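Local coordinates for protein cytosine deaminase (Klebsiella pneumoniae, PDB 4R7W) that catalyses the hydrolytic deamination of cytosine to uracil and ammonia, probably through a water activated by an iron ion at the mouth of its amidohydrolase barrel, at residues P55-D60 and Q112-H117; L59-T64 and D312-L317; F267-T272 and V303-D308. All coordinates share one frame; numbering follows the deposited sequence.

In the fold
The three contacts meet at the C-terminal mouth of the (beta/alpha)8 barrel, around one iron(II) ion and a bound phosphorus-containing cytosine analogue. Contact 1 pairs the first and second barrel strands and supplies two histidine ligands, His56 and His58; contact 3 pairs the seventh and eighth and supplies Asp308. Their centres lie about 12 Å apart, and His58 N lies 3.0 Å from Asp308 O, a probable hydrogen bond that ties segment 55-60 to the loop after the eighth strand. Contact 2 joins the loops that follow strands 47-57 and 303-305, shares Leu59 and Asp60 with contact 1, and sets Trp314 against the analogue; the centre of contact 2 lies about 16 Å from that of contact 3.

Contact 1: P55-D60 and Q112-H117; sequences PHIHLD and QHVRTH. With FE2 (Fe (II) ion), chain L; O7U ((2R)-2-amino-2,5-dihydro-1,5,2-diazaphosphinin-6(1H)-one 2-oxide), chain M.
His56 and His58, alternate residues of segment 55-60, lend their NE2 atoms to the iron, while His117 of the next strand packs against both rings. His56 NE2 and His58 NE2 each lie 2.3 Å from the iron, and the ligand oxygen O4 binds the same ion. His117 NE2 lies over one face of the His56 ring, 3.4 Å from His56 CE1, with the planes turned by 35°. His58 is held between two partners: His117 CB makes a CH-pi contact on one face, and the ligand's C5 and C6 occupy the opposite face. With CG beside its backbone N and anti to the carbonyl carbon (chi1 -67°), His117 can serve both rings, and a water met at its ring edge joins His117 NE2 to Pro55 O. Ser240 bonds His56 ND1, which fixes that ring's rotation and leaves NE2 for the metal.

The backbone bonds are those of parallel strands. Ile57 N donates to Arg115 O at 3.1 Å, and His117 N gives a shorter bond of 2.8 Å to Ile57 O. Thr116 then takes over: its hydroxyl accepts from Leu59 N at 2.9 Å, nearly straight at 163°. A small beta-branched hydroxyl residue suits this place, extending the pairing beyond the Ile57-Thr116 bridge.

In the apolar packing Ile57 CG2 meets Val114 CG1 at 3.6 Å. Leu59 crosses Thr116 at about a right angle, its CB and CG by the hydroxyl. Leu59 and Val114 also pack on helix 92-108, and Leu59 reaches helix 126-137. Strand 143-149 receives Arg115 and His117, and Arg115 forms a salt bridge with Asp207.

Contact 2: L59-T64 and D312-L317; sequences LDATLT and DPWYPL. With O7U ((2R)-2-amino-2,5-dihydro-1,5,2-diazaphosphinin-6(1H)-one 2-oxide), chain M.
The indole of Trp314 lies with one face against the bound cytosine analogue and its edge against Ala61. Ligand C6 sits 3.2 Å above the ring plane, over its centre, and comes 3.3 Å from Trp314 CE2; the ligand ring is tilted against the indole and leans on it through its C5-C6 side, for which tryptophan offers a broad flat surface. Pro313 CB lies over the opposite face, toward the rim. At the edge Ala61 CB approaches Trp314 CZ3 at 4.0 Å, and Asp312 CG also lies in the ring plane; the methyl of Ala61 is small enough to fit between the indole, Asp312 CB and the Pro313 ring.

No hydrogen bond crosses between 59-64 and 312-317: each loop is stiffened from within and the two meet by packing. In the first, a type II turn from Ala61 to Thr64 is tightened by the Thr64 hydroxyl, which donates to Ala61 O at 2.7 Å in the carbonyl plane. Its chi1 of 64° sets OG1 between the backbone N and carbonyl carbon, where it can turn back to that oxygen while Thr64 OG1 rests 3.3 Å from Pro313 CD. In the second, Asp312 forms an Asx turn: OD2 accepts from Trp314 N at 2.9 Å, met from above the carboxylate plane, while Ser309 bonds OD1. With a partner on each oxygen, the carboxylate is fixed across the start of the type I turn from Asp312 to Tyr315.

Helix 76-87 touches both loops, with Trp83 against Ala61 and Trp314. Thr64 leans on Arg98 of helix 92-108, Trp314 also touches helix 271-277, and Tyr315 and Pro316 extend the second loop to the other subunit of the dimer.

Contact 3: F267-T272 and V303-D308; sequences FISCPT and VCFAQD. With FE2 (Fe (II) ion), chain L; O7U ((2R)-2-amino-2,5-dihydro-1,5,2-diazaphosphinin-6(1H)-one 2-oxide), chain M.
Asp308 turns its carboxylate past Cys270 because CG stands roughly anti to its backbone N (chi1 -151°), a setting that carries Asp308 OD2 to the iron at 2.4 Å. Across from it, Cys270 holds SG beside its own backbone N (chi1 -52°), which leaves Cys270 SG 3.4 Å from Asp308 OD1; its slim side chain also lets Cys270 SG lie 4.0 Å from Ala306 CB. The second carboxylate oxygen, Asp308 OD1, comes 3.0 Å from O4 of the bound cytosine analogue, which occupies another site on the metal.

Behind this end the two strands run parallel. Cys304 N donates to Phe267 O, Ser269 N to Cys304 O in a nearly straight bond of 2.8 Å, and Ala306 N more weakly to Ser269 O. Ile268 and Cys304 share one side of the sheet, meeting at Ile268 CG1 and Cys304 SG (3.7 Å), and Ile268 CG2 adds a contact to the methyl of Ala306. On the other face Phe267 CB meets Val303 CG2 and Ser269 CB is near Phe305 CD1; the backbone Ser269 O lies at the edge of the phenyl ring, while Pro271 CD packs 3.7 Å from Phe305 CD1.

After strand 266-269, Cys270 takes the N-cap of the helix that follows and Pro271, with no backbone N-H to satisfy, suits its first turn. Two waters extend the junction, bridging the Thr272 hydroxyl to Ala306 O and to Gln307 O. A metal-binding aspartate just past the eighth strand, joined at the iron by His56, His58 and His209, is a recognised feature of amidohydrolase barrels, here with one iron.

Contact 1: P55-D60 and Q112-H117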
loop_
_atom_site.group_PDB
_atom_site.type_symbol
_atom_site.label_atom_id
_atom_site.label_comp_id
_atom_site.label_asym_id
_atom_site.label_seq_id
_atom_site.Cartn_x
_atom_site.Cartn_y
_atom_site.Cartn_z
ATOM N N PRO B 55 -0.626 16.590 6.349
ATOM C CA PRO B 55 0.248 17.541 7.032
ATOM C C PRO B 55 1.558 17.775 6.290
ATOM O O PRO B 55 2.410 18.484 6.804
ATOM C CB PRO B 55 0.553 16.836 8.342
ATOM C CG PRO B 55 0.609 15.384 7.934
ATOM C CD PRO B 55 -0.472 15.222 6.880
ATOM N N HIS B 56 1.721 17.192 5.115
ATOM C CA HIS B 56 2.977 17.374 4.384
ATOM C C HIS B 56 2.817 17.048 2.907
ATOM O O HIS B 56 2.821 15.877 2.521
ATOM C CB HIS B 56 4.082 16.493 4.995
ATOM C CG HIS B 56 5.446 16.750 4.426
ATOM N ND1 HIS B 56 6.537 17.044 5.215
ATOM C CD2 HIS B 56 5.890 16.770 3.149
ATOM C CE1 HIS B 56 7.599 17.217 4.451
ATOM N NE2 HIS B 56 7.232 17.053 3.195
ATOM N N ILE B 57 2.696 18.080 2.080
ATOM C CA ILE B 57 2.621 17.889 0.632
ATOM C C ILE B 57 3.331 19.008 -0.153
ATOM O O ILE B 57 3.536 20.103 0.364
ATOM C CB ILE B 57 1.166 17.750 0.166
ATOM C CG1 ILE B 57 1.098 17.120 -1.229
ATOM C CG2 ILE B 57 0.447 19.104 0.229
ATOM C CD1 ILE B 57 -0.291 16.696 -1.649
ATOM N N HIS B 58 3.725 18.723 -1.395
ATOM C CA HIS B 58 4.345 19.740 -2.235
ATOM C C HIS B 58 3.406 20.175 -3.354
ATOM O O HIS B 58 3.477 19.662 -4.465
ATOM C CB HIS B 58 5.650 19.222 -2.830
ATOM C CG HIS B 58 6.739 19.050 -1.818
ATOM N ND1 HIS B 58 7.767 19.956 -1.669
ATOM C CD2 HIS B 58 6.950 18.086 -0.892
ATOM C CE1 HIS B 58 8.563 19.561 -0.692
ATOM N NE2 HIS B 58 8.082 18.434 -0.201
ATOM N N LEU B 59 2.529 21.129 -3.065
ATOM C CA LEU B 59 1.587 21.600 -4.081
ATOM C C LEU B 59 2.243 22.381 -5.237
ATOM O O LEU B 59 1.680 22.492 -6.324
ATOM C CB LEU B 59 0.493 22.439 -3.439
ATOM C CG LEU B 59 -0.447 21.620 -2.555
ATOM C CD1 LEU B 59 -1.605 22.479 -2.073
ATOM C CD2 LEU B 59 -0.945 20.380 -3.298
ATOM N N ASP B 60 3.423 22.936 -5.012
ATOM C CA ASP B 60 4.050 23.678 -6.101
ATOM C C ASP B 60 4.550 22.743 -7.203
ATOM O O ASP B 60 4.565 23.112 -8.383
ATOM C CB ASP B 60 5.127 24.653 -5.594
ATOM C CG ASP B 60 6.303 23.963 -4.916
ATOM O OD1 ASP B 60 7.414 24.550 -4.933
ATOM O OD2 ASP B 60 6.130 22.860 -4.351
ATOM N N GLN B 112 -9.411 18.088 4.772
ATOM C CA GLN B 112 -9.867 19.479 4.899
ATOM C C GLN B 112 -8.781 20.370 5.498
ATOM O O GLN B 112 -8.969 21.573 5.651
ATOM C CB GLN B 112 -11.155 19.581 5.739
ATOM C CG GLN B 112 -12.440 19.113 5.045
ATOM C CD GLN B 112 -13.709 19.440 5.856
ATOM O OE1 GLN B 112 -13.766 20.442 6.574
ATOM N NE2 GLN B 112 -14.726 18.596 5.733
ATOM N N HIS B 113 -7.649 19.767 5.843
ATOM C CA HIS B 113 -6.513 20.513 6.370
ATOM C C HIS B 113 -5.258 20.053 5.670
ATOM O O HIS B 113 -4.969 18.852 5.642
ATOM C CB HIS B 113 -6.370 20.293 7.874
ATOM C CG HIS B 113 -7.505 20.852 8.672
ATOM N ND1 HIS B 113 -7.591 22.188 8.997
ATOM C CD2 HIS B 113 -8.601 20.262 9.207
ATOM C CE1 HIS B 113 -8.685 22.399 9.700
ATOM N NE2 HIS B 113 -9.318 21.246 9.843
ATOM N N VAL B 114 -4.521 21.007 5.095
ATOM C CA VAL B 114 -3.336 20.700 4.299
ATOM C C VAL B 114 -2.189 21.649 4.648
ATOM O O VAL B 114 -2.391 22.854 4.742
ATOM C CB VAL B 114 -3.616 20.906 2.798
ATOM C CG1 VAL B 114 -2.390 20.524 1.961
ATOM C CG2 VAL B 114 -4.852 20.131 2.364
ATOM N N ARG B 115 -0.988 21.106 4.833
ATOM C CA ARG B 115 0.204 21.939 4.972
ATOM C C ARG B 115 1.101 21.673 3.778
ATOM O O ARG B 115 1.604 20.562 3.619
ATOM C CB ARG B 115 0.955 21.623 6.265
ATOM C CG ARG B 115 2.356 22.213 6.306
ATOM C CD ARG B 115 3.081 21.888 7.596
ATOM N NE ARG B 115 2.542 22.618 8.736
ATOM C CZ ARG B 115 2.946 22.460 9.996
ATOM N NH1 ARG B 115 3.880 21.570 10.293
ATOM N NH2 ARG B 115 2.400 23.181 10.969
ATOM N N THR B 116 1.265 22.681 2.916
ATOM C CA THR B 116 2.096 22.525 1.736
ATOM C C THR B 116 3.440 23.210 1.901
ATOM O O THR B 116 3.542 24.276 2.497
ATOM C CB THR B 116 1.433 23.048 0.437
ATOM O OG1 THR B 116 2.251 22.691 -0.684
ATOM C CG2 THR B 116 1.298 24.573 0.462
ATOM N N HIS B 117 4.475 22.556 1.387
ATOM C CA HIS B 117 5.785 23.172 1.234
ATOM C C HIS B 117 5.823 23.821 -0.139
ATOM O O HIS B 117 5.151 23.373 -1.077
ATOM C CB HIS B 117 6.891 22.124 1.389
ATOM C CG HIS B 117 6.986 21.572 2.778
ATOM N ND1 HIS B 117 7.937 21.991 3.682
ATOM C CD2 HIS B 117 6.221 20.664 3.429
ATOM C CE1 HIS B 117 7.758 21.362 4.830
ATOM N NE2 HIS B 117 6.728 20.544 4.701
HETATM FE FE FE2 L . 8.565 16.772 1.338
HETATM N N1 O7U M . 11.922 17.792 -1.922
HETATM C C2 O7U M . 12.624 17.207 -0.864
HETATM O O2 O7U M . 13.691 17.620 -0.379
HETATM N N3 O7U M . 12.105 16.077 -0.278
HETATM N N4 O7U M . 10.941 13.733 -0.989
HETATM O O4 O7U M . 10.020 15.313 0.624
HETATM P P4 O7U M . 10.726 15.313 -0.646
HETATM C C5 O7U M . 10.003 16.202 -2.011
HETATM C C6 O7U M . 10.661 17.232 -2.407
HETATM O O HOH W 1 5.032 18.972 6.622
#

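Contact 2: L59-T64 and D312-L317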
loop_
_atom_site.group_PDB
_atom_site.type_symbol
_atom_site.label_atom_id
_atom_site.label_comp_id
_atom_site.label_asym_id
_atom_site.label_seq_id
_atom_site.Cartn_x
_atom_site.Cartn_y
_atom_site.Cartn_z
ATOM N N LEU B 59 2.529 21.129 -3.065
ATOM C CA LEU B 59 1.587 21.600 -4.081
ATOM C C LEU B 59 2.243 22.381 -5.237
ATOM O O LEU B 59 1.680 22.492 -6.324
ATOM C CB LEU B 59 0.493 22.439 -3.439
ATOM C CG LEU B 59 -0.447 21.620 -2.555
ATOM C CD1 LEU B 59 -1.605 22.479 -2.073
ATOM C CD2 LEU B 59 -0.945 20.380 -3.298
ATOM N N ASP B 60 3.423 22.936 -5.012
ATOM C CA ASP B 60 4.050 23.678 -6.101
ATOM C C ASP B 60 4.550 22.743 -7.203
ATOM O O ASP B 60 4.565 23.112 -8.383
ATOM C CB ASP B 60 5.127 24.653 -5.594
ATOM C CG ASP B 60 6.303 23.963 -4.916
ATOM O OD1 ASP B 60 7.414 24.550 -4.933
ATOM O OD2 ASP B 60 6.130 22.860 -4.351
ATOM N N ALA B 61 4.914 21.523 -6.814
ATOM C CA ALA B 61 5.482 20.547 -7.744
ATOM C C ALA B 61 4.485 19.525 -8.272
ATOM O O ALA B 61 4.804 18.782 -9.209
ATOM C CB ALA B 61 6.662 19.809 -7.094
ATOM N N THR B 62 3.303 19.463 -7.659
ATOM C CA THR B 62 2.337 18.423 -7.987
ATOM C C THR B 62 2.018 18.388 -9.486
ATOM O O THR B 62 1.919 19.418 -10.132
ATOM C CB THR B 62 1.023 18.561 -7.136
ATOM O OG1 THR B 62 0.221 17.374 -7.260
ATOM C CG2 THR B 62 0.216 19.775 -7.556
ATOM N N LEU B 63 1.881 17.180 -10.020
ATOM C CA LEU B 63 1.449 16.961 -11.404
ATOM C C LEU B 63 2.443 17.445 -12.445
ATOM O O LEU B 63 2.036 17.821 -13.548
ATOM C CB LEU B 63 0.053 17.557 -11.672
ATOM C CG LEU B 63 -1.068 17.267 -10.663
ATOM C CD1 LEU B 63 -2.387 17.777 -11.208
ATOM C CD2 LEU B 63 -1.182 15.799 -10.321
ATOM N N THR B 64 3.737 17.427 -12.105
ATOM C CA THR B 64 4.796 17.760 -13.063
ATOM C C THR B 64 5.715 16.576 -13.370
ATOM O O THR B 64 6.760 16.761 -13.982
ATOM C CB THR B 64 5.711 18.893 -12.557
ATOM O OG1 THR B 64 6.399 18.457 -11.374
ATOM C CG2 THR B 64 4.916 20.159 -12.273
ATOM N N ASP B 312 4.964 13.934 -9.126
ATOM C CA ASP B 312 5.925 15.018 -9.165
ATOM C C ASP B 312 7.362 14.478 -9.444
ATOM O O ASP B 312 7.522 13.289 -9.702
ATOM C CB ASP B 312 5.774 15.888 -7.897
ATOM C CG ASP B 312 6.373 15.263 -6.653
ATOM O OD1 ASP B 312 6.216 15.880 -5.573
ATOM O OD2 ASP B 312 6.982 14.172 -6.723
ATOM N N PRO B 313 8.396 15.343 -9.437
ATOM C CA PRO B 313 9.725 14.801 -9.769
ATOM C C PRO B 313 10.241 13.694 -8.842
ATOM O O PRO B 313 11.146 12.949 -9.235
ATOM C CB PRO B 313 10.632 16.029 -9.659
ATOM C CG PRO B 313 9.745 17.165 -9.938
ATOM C CD PRO B 313 8.416 16.817 -9.381
ATOM N N TRP B 314 9.668 13.566 -7.645
ATOM C CA TRP B 314 10.147 12.576 -6.681
ATOM C C TRP B 314 9.288 11.312 -6.563
ATOM O O TRP B 314 9.681 10.367 -5.885
ATOM C CB TRP B 314 10.260 13.196 -5.285
ATOM C CG TRP B 314 11.241 14.311 -5.208
ATOM C CD1 TRP B 314 12.572 14.211 -4.929
ATOM C CD2 TRP B 314 10.976 15.700 -5.421
ATOM N NE1 TRP B 314 13.155 15.454 -4.953
ATOM C CE2 TRP B 314 12.196 16.387 -5.257
ATOM C CE3 TRP B 314 9.826 16.431 -5.742
ATOM C CZ2 TRP B 314 12.299 17.768 -5.392
ATOM C CZ3 TRP B 314 9.936 17.819 -5.888
ATOM C CH2 TRP B 314 11.157 18.466 -5.702
ATOM N N TYR B 315 8.123 11.288 -7.198
ATOM C CA TYR B 315 7.167 10.199 -6.970
ATOM C C TYR B 315 6.113 10.235 -8.062
ATOM O O TYR B 315 5.372 11.209 -8.174
ATOM C CB TYR B 315 6.523 10.379 -5.592
ATOM C CG TYR B 315 5.560 9.285 -5.153
ATOM C CD1 TYR B 315 4.185 9.508 -5.111
ATOM C CD2 TYR B 315 6.036 8.044 -4.753
ATOM C CE1 TYR B 315 3.307 8.506 -4.690
ATOM C CE2 TYR B 315 5.178 7.041 -4.348
ATOM C CZ TYR B 315 3.821 7.276 -4.312
ATOM O OH TYR B 315 3.001 6.262 -3.894
ATOM N N PRO B 316 6.047 9.180 -8.887
ATOM C CA PRO B 316 5.182 9.185 -10.077
ATOM C C PRO B 316 3.702 8.843 -9.810
ATOM O O PRO B 316 2.869 9.012 -10.701
ATOM C CB PRO B 316 5.813 8.108 -10.957
ATOM C CG PRO B 316 6.396 7.147 -9.981
ATOM C CD PRO B 316 6.880 7.971 -8.813
ATOM N N LEU B 317 3.380 8.377 -8.610
ATOM C CA LEU B 317 1.993 8.002 -8.298
ATOM C C LEU B 317 1.325 9.049 -7.404
ATOM O O LEU B 317 1.767 10.196 -7.345
ATOM C CB LEU B 317 1.949 6.614 -7.656
ATOM C CG LEU B 317 2.478 5.468 -8.512
ATOM C CD1 LEU B 317 2.388 4.121 -7.755
ATOM C CD2 LEU B 317 1.694 5.402 -9.811
HETATM N N1 O7U M . 11.922 17.792 -1.922
HETATM C C2 O7U M . 12.624 17.207 -0.864
HETATM O O2 O7U M . 13.691 17.620 -0.379
HETATM N N3 O7U M . 12.105 16.077 -0.278
HETATM N N4 O7U M . 10.941 13.733 -0.989
HETATM O O4 O7U M . 10.020 15.313 0.624
HETATM P P4 O7U M . 10.726 15.313 -0.646
HETATM C C5 O7U M . 10.003 16.202 -2.011
HETATM C C6 O7U M . 10.661 17.232 -2.407
#

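Contact 3: F267-T272 and V303-D308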
loop_
_atom_site.group_PDB
_atom_site.type_symbol
_atom_site.label_atom_id
_atom_site.label_comp_id
_atom_site.label_asym_id
_atom_site.label_seq_id
_atom_site.Cartn_x
_atom_site.Cartn_y
_atom_site.Cartn_z
ATOM N N PHE B 267 6.686 14.986 14.701
ATOM C CA PHE B 267 7.339 14.222 13.652
ATOM C C PHE B 267 6.350 13.847 12.565
ATOM O O PHE B 267 5.236 13.432 12.858
ATOM C CB PHE B 267 7.963 12.937 14.231
ATOM C CG PHE B 267 9.178 13.190 15.082
ATOM C CD1 PHE B 267 10.457 13.020 14.562
ATOM C CD2 PHE B 267 9.039 13.621 16.395
ATOM C CE1 PHE B 267 11.577 13.266 15.334
ATOM C CE2 PHE B 267 10.156 13.864 17.179
ATOM C CZ PHE B 267 11.431 13.693 16.643
ATOM N N ILE B 268 6.772 13.965 11.309
ATOM C CA ILE B 268 5.947 13.522 10.197
ATOM C C ILE B 268 6.724 12.469 9.420
ATOM O O ILE B 268 7.919 12.636 9.178
ATOM C CB ILE B 268 5.557 14.701 9.269
ATOM C CG1 ILE B 268 4.565 15.647 9.965
ATOM C CG2 ILE B 268 4.929 14.193 7.995
ATOM C CD1 ILE B 268 4.254 16.913 9.143
ATOM N N SER B 269 6.067 11.370 9.054
ATOM C CA SER B 269 6.724 10.332 8.238
ATOM C C SER B 269 5.950 10.150 6.935
ATOM O O SER B 269 4.717 10.242 6.924
ATOM C CB SER B 269 6.821 9.005 9.009
ATOM O OG SER B 269 7.497 7.995 8.264
ATOM N N CYS B 270 6.665 9.930 5.840
ATOM C CA CYS B 270 6.026 9.744 4.542
ATOM C C CYS B 270 6.370 8.372 3.944
ATOM O O CYS B 270 7.241 8.266 3.070
ATOM C CB CYS B 270 6.435 10.877 3.602
ATOM S SG CYS B 270 6.181 12.560 4.301
ATOM N N PRO B 271 5.687 7.315 4.412
ATOM C CA PRO B 271 6.070 5.920 4.127
ATOM C C PRO B 271 6.091 5.532 2.648
ATOM O O PRO B 271 6.967 4.762 2.257
ATOM C CB PRO B 271 5.000 5.111 4.865
ATOM C CG PRO B 271 3.824 6.039 4.956
ATOM C CD PRO B 271 4.455 7.380 5.214
ATOM N N THR B 272 5.153 6.017 1.839
ATOM C CA THR B 272 5.202 5.685 0.422
ATOM C C THR B 272 6.347 6.438 -0.260
ATOM O O THR B 272 6.988 5.915 -1.160
ATOM C CB THR B 272 3.893 5.995 -0.311
ATOM O OG1 THR B 272 3.521 7.360 -0.077
ATOM C CG2 THR B 272 2.773 5.052 0.142
ATOM N N VAL B 303 3.636 11.612 16.362
ATOM C CA VAL B 303 4.097 11.329 15.008
ATOM C C VAL B 303 2.882 11.053 14.119
ATOM O O VAL B 303 1.852 10.555 14.608
ATOM C CB VAL B 303 5.089 10.109 14.995
ATOM C CG1 VAL B 303 4.402 8.861 15.514
ATOM C CG2 VAL B 303 5.656 9.872 13.610
ATOM N N CYS B 304 2.990 11.374 12.828
ATOM C CA CYS B 304 1.880 11.152 11.893
ATOM C C CYS B 304 2.342 10.885 10.459
ATOM O O CYS B 304 3.532 11.014 10.142
ATOM C CB CYS B 304 0.903 12.332 11.927
ATOM S SG CYS B 304 1.663 13.871 11.430
ATOM N N PHE B 305 1.401 10.513 9.599
ATOM C CA PHE B 305 1.722 10.095 8.237
ATOM C C PHE B 305 1.300 11.141 7.197
ATOM O O PHE B 305 0.388 11.936 7.433
ATOM C CB PHE B 305 1.063 8.746 7.916
ATOM C CG PHE B 305 1.692 7.548 8.614
ATOM C CD1 PHE B 305 3.069 7.366 8.631
ATOM C CD2 PHE B 305 0.886 6.588 9.217
ATOM C CE1 PHE B 305 3.643 6.246 9.255
ATOM C CE2 PHE B 305 1.443 5.466 9.842
ATOM C CZ PHE B 305 2.826 5.295 9.862
ATOM N N ALA B 306 1.981 11.141 6.049
ATOM C CA ALA B 306 1.696 12.104 4.985
ATOM C C ALA B 306 2.071 11.564 3.615
ATOM O O ALA B 306 3.008 10.773 3.488
ATOM C CB ALA B 306 2.438 13.416 5.243
ATOM N N GLN B 307 1.369 12.043 2.589
ATOM C CA GLN B 307 1.606 11.637 1.195
ATOM C C GLN B 307 2.890 12.213 0.581
ATOM O O GLN B 307 3.519 11.581 -0.278
ATOM C CB GLN B 307 0.409 12.048 0.319
ATOM C CG GLN B 307 -0.903 11.383 0.712
ATOM C CD GLN B 307 -2.112 11.919 -0.043
ATOM O OE1 GLN B 307 -2.380 11.518 -1.180
ATOM N NE2 GLN B 307 -2.858 12.827 0.593
ATOM N N ASP B 308 3.231 13.434 0.986
ATOM C CA ASP B 308 4.415 14.143 0.495
ATOM C C ASP B 308 4.289 14.630 -0.950
ATOM O O ASP B 308 4.362 15.831 -1.213
ATOM C CB ASP B 308 5.661 13.265 0.633
ATOM C CG ASP B 308 6.912 14.063 0.826
ATOM O OD1 ASP B 308 7.829 13.519 1.452
ATOM O OD2 ASP B 308 6.971 15.221 0.368
HETATM FE FE FE2 L . 8.565 16.772 1.338
HETATM N N1 O7U M . 11.922 17.792 -1.922
HETATM C C2 O7U M . 12.624 17.207 -0.864
HETATM O O2 O7U M . 13.691 17.620 -0.379
HETATM N N3 O7U M . 12.105 16.077 -0.278
HETATM N N4 O7U M . 10.941 13.733 -0.989
HETATM O O4 O7U M . 10.020 15.313 0.624
HETATM P P4 O7U M . 10.726 15.313 -0.646
HETATM C C5 O7U M . 10.003 16.202 -2.011
HETATM C C6 O7U M . 10.661 17.232 -2.407
HETATM O O HOH W 2 4.063 8.771 2.065
HETATM O O HOH W 3 4.020 9.395 -1.707
#